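Local coordinates for protein mannitol dehydrogenase (Pseudomonas fluorescens, PDB 1LJ8) that probably oxidises mannitol at its second carbon with NAD as the coenzyme, at residues V222-P234 / V288-N300. Numbering follows the deposited sequence.
Sequences VSFPNAMVDRITP and VTPYEEMKIGLLN. With NAD (nicotinamide-adenine-dinucleotide), chain B.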
loop_
_atom_site.group_PDB
_atom_site.type_symbol
_atom_site.label_atom_id
_atom_site.label_comp_id
_atom_site.label_asym_id
_atom_site.label_seq_id
_atom_site.Cartn_x
_atom_site.Cartn_y
_atom_site.Cartn_z
ATOM N N VAL A 222 21.716 -9.953 3.909
ATOM C CA VAL A 222 20.252 -9.774 3.882
ATOM C C VAL A 222 19.729 -9.751 2.420
ATOM O O VAL A 222 20.380 -9.174 1.536
ATOM C CB VAL A 222 19.891 -8.422 4.573
ATOM C CG1 VAL A 222 18.369 -8.219 4.582
ATOM C CG2 VAL A 222 20.405 -8.420 6.031
ATOM N N SER A 223 18.606 -10.416 2.155
ATOM C CA SER A 223 17.984 -10.394 0.816
ATOM C C SER A 223 16.714 -9.489 0.890
ATOM O O SER A 223 16.111 -9.298 1.960
ATOM C CB SER A 223 17.596 -11.805 0.364
ATOM O OG SER A 223 16.831 -12.436 1.363
ATOM N N PHE A 224 16.323 -8.960 -0.270
ATOM C CA PHE A 224 15.247 -7.978 -0.393
ATOM C C PHE A 224 14.450 -8.320 -1.645
ATOM O O PHE A 224 14.558 -7.642 -2.656
ATOM C CB PHE A 224 15.871 -6.584 -0.560
ATOM C CG PHE A 224 16.787 -6.191 0.583
ATOM C CD1 PHE A 224 18.158 -6.470 0.532
ATOM C CD2 PHE A 224 16.273 -5.499 1.686
ATOM C CE1 PHE A 224 19.034 -6.054 1.568
ATOM C CE2 PHE A 224 17.140 -5.058 2.758
ATOM C CZ PHE A 224 18.533 -5.347 2.678
ATOM N N PRO A 225 13.645 -9.387 -1.570
ATOM C CA PRO A 225 12.858 -9.786 -2.746
ATOM C C PRO A 225 11.868 -8.739 -3.238
ATOM O O PRO A 225 11.231 -8.041 -2.444
ATOM C CB PRO A 225 12.164 -11.090 -2.286
ATOM C CG PRO A 225 11.991 -10.856 -0.766
ATOM C CD PRO A 225 13.362 -10.226 -0.399
ATOM N N ASN A 226 11.775 -8.571 -4.560
ATOM C CA ASN A 226 10.746 -7.691 -5.061
ATOM C C ASN A 226 9.498 -8.545 -5.158
ATOM O O ASN A 226 9.588 -9.766 -5.232
ATOM C CB ASN A 226 11.058 -7.177 -6.471
ATOM C CG ASN A 226 12.272 -6.273 -6.481
ATOM O OD1 ASN A 226 12.223 -5.122 -5.999
ATOM N ND2 ASN A 226 13.379 -6.778 -7.022
ATOM N N ALA A 227 8.343 -7.884 -5.158
ATOM C CA ALA A 227 7.077 -8.605 -5.294
ATOM C C ALA A 227 6.014 -7.755 -5.935
ATOM O O ALA A 227 6.068 -6.535 -5.901
ATOM C CB ALA A 227 6.540 -9.055 -3.877
HETATM N N MSE A 228 5.033 -8.443 -6.515
HETATM C CA MSE A 228 3.849 -7.782 -6.973
HETATM C C MSE A 228 2.783 -8.289 -5.988
HETATM O O MSE A 228 2.558 -9.507 -5.905
HETATM C CB MSE A 228 3.445 -8.253 -8.347
HETATM C CG MSE A 228 2.445 -7.273 -8.824
HETATM SE SE MSE A 228 0.793 -8.082 -8.773
HETATM C CE MSE A 228 1.185 -8.245 -10.526
ATOM N N VAL A 229 2.155 -7.393 -5.230
ATOM C CA VAL A 229 1.152 -7.803 -4.247
ATOM C C VAL A 229 -0.155 -7.162 -4.643
ATOM O O VAL A 229 -0.198 -5.959 -4.941
ATOM C CB VAL A 229 1.601 -7.381 -2.819
ATOM C CG1 VAL A 229 2.961 -8.117 -2.513
ATOM C CG2 VAL A 229 1.747 -5.848 -2.709
ATOM N N ASP A 230 -1.241 -7.943 -4.671
ATOM C CA ASP A 230 -2.466 -7.355 -5.176
ATOM C C ASP A 230 -3.716 -7.896 -4.479
ATOM O O ASP A 230 -3.948 -9.095 -4.530
ATOM C CB ASP A 230 -2.536 -7.692 -6.686
ATOM C CG ASP A 230 -3.572 -6.859 -7.455
ATOM O OD1 ASP A 230 -4.187 -5.990 -6.843
ATOM O OD2 ASP A 230 -3.769 -7.069 -8.692
ATOM N N ARG A 231 -4.468 -7.025 -3.813
ATOM C CA ARG A 231 -5.768 -7.404 -3.234
ATOM C C ARG A 231 -6.379 -6.131 -2.676
ATOM O O ARG A 231 -5.872 -5.574 -1.697
ATOM C CB ARG A 231 -5.686 -8.476 -2.125
ATOM C CG ARG A 231 -7.133 -8.870 -1.695
ATOM C CD ARG A 231 -7.140 -10.022 -0.682
ATOM N NE ARG A 231 -8.293 -10.870 -1.001
ATOM C CZ ARG A 231 -8.557 -12.035 -0.429
ATOM N NH1 ARG A 231 -7.774 -12.506 0.533
ATOM N NH2 ARG A 231 -9.569 -12.785 -0.907
ATOM N N ILE A 232 -7.443 -5.655 -3.322
ATOM C CA ILE A 232 -8.105 -4.408 -2.902
ATOM C C ILE A 232 -8.679 -4.622 -1.511
ATOM O O ILE A 232 -9.516 -5.502 -1.268
ATOM C CB ILE A 232 -9.169 -3.983 -3.922
ATOM C CG1 ILE A 232 -8.458 -3.543 -5.233
ATOM C CG2 ILE A 232 -9.989 -2.811 -3.381
ATOM C CD1 ILE A 232 -9.458 -3.544 -6.466
ATOM N N THR A 233 -8.234 -3.759 -0.601
ATOM C CA THR A 233 -8.589 -3.905 0.812
ATOM C C THR A 233 -9.033 -2.561 1.379
ATOM O O THR A 233 -8.219 -1.711 1.768
ATOM C CB THR A 233 -7.346 -4.469 1.600
ATOM O OG1 THR A 233 -6.914 -5.726 1.014
ATOM C CG2 THR A 233 -7.710 -4.687 3.120
ATOM N N PRO A 234 -10.330 -2.324 1.398
ATOM C CA PRO A 234 -10.859 -1.056 1.922
ATOM C C PRO A 234 -10.549 -0.900 3.441
ATOM O O PRO A 234 -10.119 -1.868 4.100
ATOM C CB PRO A 234 -12.380 -1.210 1.746
ATOM C CG PRO A 234 -12.510 -2.195 0.555
ATOM C CD PRO A 234 -11.395 -3.185 0.803
ATOM N N VAL A 288 10.280 -10.217 -11.003
ATOM C CA VAL A 288 8.908 -9.799 -10.909
ATOM C C VAL A 288 8.703 -8.331 -11.312
ATOM O O VAL A 288 7.570 -7.891 -11.442
ATOM C CB VAL A 288 8.406 -10.031 -9.422
ATOM C CG1 VAL A 288 8.914 -8.943 -8.549
ATOM C CG2 VAL A 288 6.868 -10.092 -9.353
ATOM N N THR A 289 9.780 -7.575 -11.559
ATOM C CA THR A 289 9.597 -6.153 -11.817
ATOM C C THR A 289 8.665 -5.751 -12.954
ATOM O O THR A 289 7.903 -4.819 -12.792
ATOM C CB THR A 289 10.962 -5.368 -11.865
ATOM O OG1 THR A 289 11.789 -5.844 -12.925
ATOM C CG2 THR A 289 11.736 -5.586 -10.536
ATOM N N PRO A 290 8.671 -6.449 -14.105
ATOM C CA PRO A 290 7.707 -5.934 -15.080
ATOM C C PRO A 290 6.233 -6.089 -14.657
ATOM O O PRO A 290 5.383 -5.292 -15.052
ATOM C CB PRO A 290 8.042 -6.705 -16.370
ATOM C CG PRO A 290 8.743 -7.913 -15.915
ATOM C CD PRO A 290 9.541 -7.484 -14.693
ATOM N N TYR A 291 5.945 -7.110 -13.848
ATOM C CA TYR A 291 4.594 -7.353 -13.349
ATOM C C TYR A 291 4.222 -6.282 -12.311
ATOM O O TYR A 291 3.130 -5.752 -12.339
ATOM C CB TYR A 291 4.505 -8.724 -12.697
ATOM C CG TYR A 291 4.852 -9.836 -13.660
ATOM C CD1 TYR A 291 5.978 -10.637 -13.462
ATOM C CD2 TYR A 291 4.059 -10.059 -14.793
ATOM C CE1 TYR A 291 6.303 -11.654 -14.387
ATOM C CE2 TYR A 291 4.373 -11.042 -15.710
ATOM C CZ TYR A 291 5.495 -11.842 -15.505
ATOM O OH TYR A 291 5.809 -12.804 -16.458
ATOM N N GLU A 292 5.148 -5.961 -11.402
ATOM C CA GLU A 292 4.844 -4.919 -10.400
ATOM C C GLU A 292 4.761 -3.558 -11.114
ATOM O O GLU A 292 3.924 -2.720 -10.771
ATOM C CB GLU A 292 5.909 -4.893 -9.283
ATOM C CG GLU A 292 5.602 -3.859 -8.139
ATOM C CD GLU A 292 4.250 -4.068 -7.383
ATOM O OE1 GLU A 292 4.010 -3.344 -6.371
ATOM O OE2 GLU A 292 3.424 -4.935 -7.757
ATOM N N GLU A 293 5.617 -3.317 -12.113
ATOM C CA GLU A 293 5.548 -2.031 -12.850
ATOM C C GLU A 293 4.176 -1.898 -13.504
ATOM O O GLU A 293 3.563 -0.809 -13.503
ATOM C CB GLU A 293 6.642 -1.962 -13.945
ATOM C CG GLU A 293 8.021 -1.693 -13.374
ATOM C CD GLU A 293 9.158 -2.015 -14.346
ATOM O OE1 GLU A 293 8.867 -2.259 -15.543
ATOM O OE2 GLU A 293 10.334 -2.022 -13.889
HETATM N N MSE A 294 3.727 -3.001 -14.091
HETATM C CA MSE A 294 2.427 -3.083 -14.747
HETATM C C MSE A 294 1.253 -2.787 -13.807
HETATM O O MSE A 294 0.335 -1.996 -14.114
HETATM C CB MSE A 294 2.207 -4.493 -15.313
HETATM C CG MSE A 294 0.832 -4.690 -15.894
HETATM SE SE MSE A 294 0.445 -6.642 -16.124
HETATM C CE MSE A 294 0.078 -7.117 -14.278
ATOM N N LYS A 295 1.262 -3.437 -12.655
ATOM C CA LYS A 295 0.163 -3.229 -11.718
ATOM C C LYS A 295 0.172 -1.818 -11.155
ATOM O O LYS A 295 -0.877 -1.165 -11.029
ATOM C CB LYS A 295 0.285 -4.243 -10.585
ATOM C CG LYS A 295 -0.836 -4.055 -9.558
ATOM C CD LYS A 295 -0.288 -3.794 -8.224
ATOM C CE LYS A 295 -1.413 -3.693 -7.178
ATOM N NZ LYS A 295 -1.064 -2.605 -6.191
ATOM N N ILE A 296 1.352 -1.333 -10.789
ATOM C CA ILE A 296 1.438 0.024 -10.236
ATOM C C ILE A 296 0.998 1.061 -11.302
ATOM O O ILE A 296 0.228 1.997 -11.019
ATOM C CB ILE A 296 2.881 0.360 -9.788
ATOM C CG1 ILE A 296 3.301 -0.531 -8.585
ATOM C CG2 ILE A 296 2.960 1.855 -9.413
ATOM C CD1 ILE A 296 2.541 -0.211 -7.320
ATOM N N GLY A 297 1.470 0.892 -12.537
ATOM C CA GLY A 297 1.134 1.866 -13.580
ATOM C C GLY A 297 -0.328 1.911 -13.972
ATOM O O GLY A 297 -0.930 2.981 -14.168
ATOM N N LEU A 298 -0.904 0.730 -14.100
ATOM C CA LEU A 298 -2.291 0.588 -14.513
ATOM C C LEU A 298 -3.302 0.597 -13.384
ATOM O O LEU A 298 -4.282 1.333 -13.458
ATOM C CB LEU A 298 -2.460 -0.723 -15.340
ATOM C CG LEU A 298 -1.694 -0.727 -16.683
ATOM C CD1 LEU A 298 -1.831 -2.171 -17.320
ATOM C CD2 LEU A 298 -2.281 0.363 -17.626
ATOM N N LEU A 299 -3.098 -0.215 -12.350
ATOM C CA LEU A 299 -4.115 -0.253 -11.288
ATOM C C LEU A 299 -3.982 0.966 -10.390
ATOM O O LEU A 299 -4.916 1.771 -10.273
ATOM C CB LEU A 299 -3.996 -1.553 -10.466
ATOM C CG LEU A 299 -5.168 -1.874 -9.524
ATOM C CD1 LEU A 299 -5.088 -3.380 -9.129
ATOM C CD2 LEU A 299 -5.084 -0.972 -8.238
ATOM N N ASN A 300 -2.807 1.157 -9.783
ATOM C CA ASN A 300 -2.688 2.315 -8.890
ATOM C C ASN A 300 -2.745 3.633 -9.635
ATOM O O ASN A 300 -3.286 4.604 -9.132
ATOM C CB ASN A 300 -1.416 2.171 -8.050
ATOM C CG ASN A 300 -1.460 0.897 -7.193
ATOM O OD1 ASN A 300 -0.871 -0.132 -7.539
ATOM N ND2 ASN A 300 -2.180 0.954 -6.080
HETATM P PA NAD B . -3.671 0.887 6.790
HETATM O O1A NAD B . -3.922 2.301 6.900
HETATM O O2A NAD B . -4.656 -0.150 7.210
HETATM O O5B NAD B . -2.334 0.503 7.572
HETATM C C5B NAD B . -1.094 1.219 7.281
HETATM C C4B NAD B . -0.164 0.616 8.353
HETATM O O4B NAD B . 1.177 1.224 8.140
HETATM C C3B NAD B . -0.473 1.018 9.838
HETATM O O3B NAD B . -0.120 -0.121 10.644
HETATM C C2B NAD B . 0.436 2.235 10.066
HETATM O O2B NAD B . 0.715 2.475 11.439
HETATM C C1B NAD B . 1.691 1.791 9.339
HETATM N N9A NAD B . 2.590 2.837 8.967
HETATM C C8A NAD B . 2.375 4.041 8.327
HETATM N N7A NAD B . 3.488 4.712 8.130
HETATM C C5A NAD B . 4.472 3.898 8.672
HETATM C C6A NAD B . 5.855 4.103 8.728
HETATM N N6A NAD B . 6.510 5.156 8.236
HETATM N N1A NAD B . 6.628 3.130 9.347
HETATM C C2A NAD B . 6.052 1.981 9.887
HETATM N N3A NAD B . 4.684 1.746 9.823
HETATM C C4A NAD B . 3.939 2.752 9.201
HETATM O O3 NAD B . -3.263 0.647 5.275
HETATM P PN NAD B . -3.359 -0.658 4.340
HETATM O O1N NAD B . -4.624 -0.621 3.600
HETATM O O2N NAD B . -3.099 -1.822 5.191
HETATM O O5D NAD B . -2.220 -0.399 3.281
HETATM C C5D NAD B . -0.879 -0.410 3.749
HETATM C C4D NAD B . -0.042 -0.542 2.553
HETATM O O4D NAD B . -0.121 -1.834 1.916
HETATM C C3D NAD B . -0.226 0.504 1.394
HETATM O O3D NAD B . 0.356 1.765 1.703
HETATM C C2D NAD B . 0.332 -0.217 0.183
HETATM O O2D NAD B . 1.729 0.009 0.043
HETATM C C1D NAD B . 0.005 -1.703 0.473
HETATM N N1N NAD B . -1.203 -2.207 -0.210
HETATM C C2N NAD B . -2.527 -1.901 0.157
HETATM C C3N NAD B . -3.539 -2.374 -0.638
HETATM C C7N NAD B . -4.992 -2.017 -0.270
HETATM O O7N NAD B . -5.864 -2.280 -1.111
HETATM N N7N NAD B . -5.281 -1.389 0.851
HETATM C C4N NAD B . -3.252 -3.163 -1.855
HETATM C C5N NAD B . -1.893 -3.474 -2.162
HETATM C C6N NAD B . -0.831 -2.997 -1.342
#
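Met228, a selenomethionine, buries the most surface here, followed by Val288 and Lys295. Its chain bends at chi2 and chi3 and lies over the first turns of helix 289-313. The methyl CE ends 4.0 Å from CB of Tyr291, and it also touches CE of Met294 and CB of Lys295. Val288 approaches the strand with both methyls. Its CG1 sits between the backbone N and the carbonyl carbon (chi1 78°) and packs 3.5 Å from CB of Asn226, whose OD1 accepts a bond from Ala197 N. Its CG2, anti to the backbone N, lies 4.0 Å from CB of Met228. Lys295 reaches up from the helix across the strand, bent at chi2 and chi4, with CE 3.4 Å from Val229 O. Its NZ donates to Asn300 OD1 at 2.8 Å, in the carbonyl plane and on a lone pair. Asp230 OD1 stays 4.7 Å from Lys295 NZ and instead pairs with Arg361; Leu299 CD1 also packs against this carboxylate. Lys295 lies close to Asn191, an NAD-binding residue. Beyond the strand, Thr233 binds the nicotinamide amide of NAD by its backbone: Thr233 N donates to O7N at 2.8 Å, and Thr233 O accepts from N7N. The contact thus joins the Rossmann and C-terminal family regions beside the coenzyme. Strand 227-230 pairs antiparallel with strand 263-266 and crosses the helix at 37°. Helix 351-362 packs on Met294, Lys295 and Leu299, and Phe37 of helix 36-40 touches Val229.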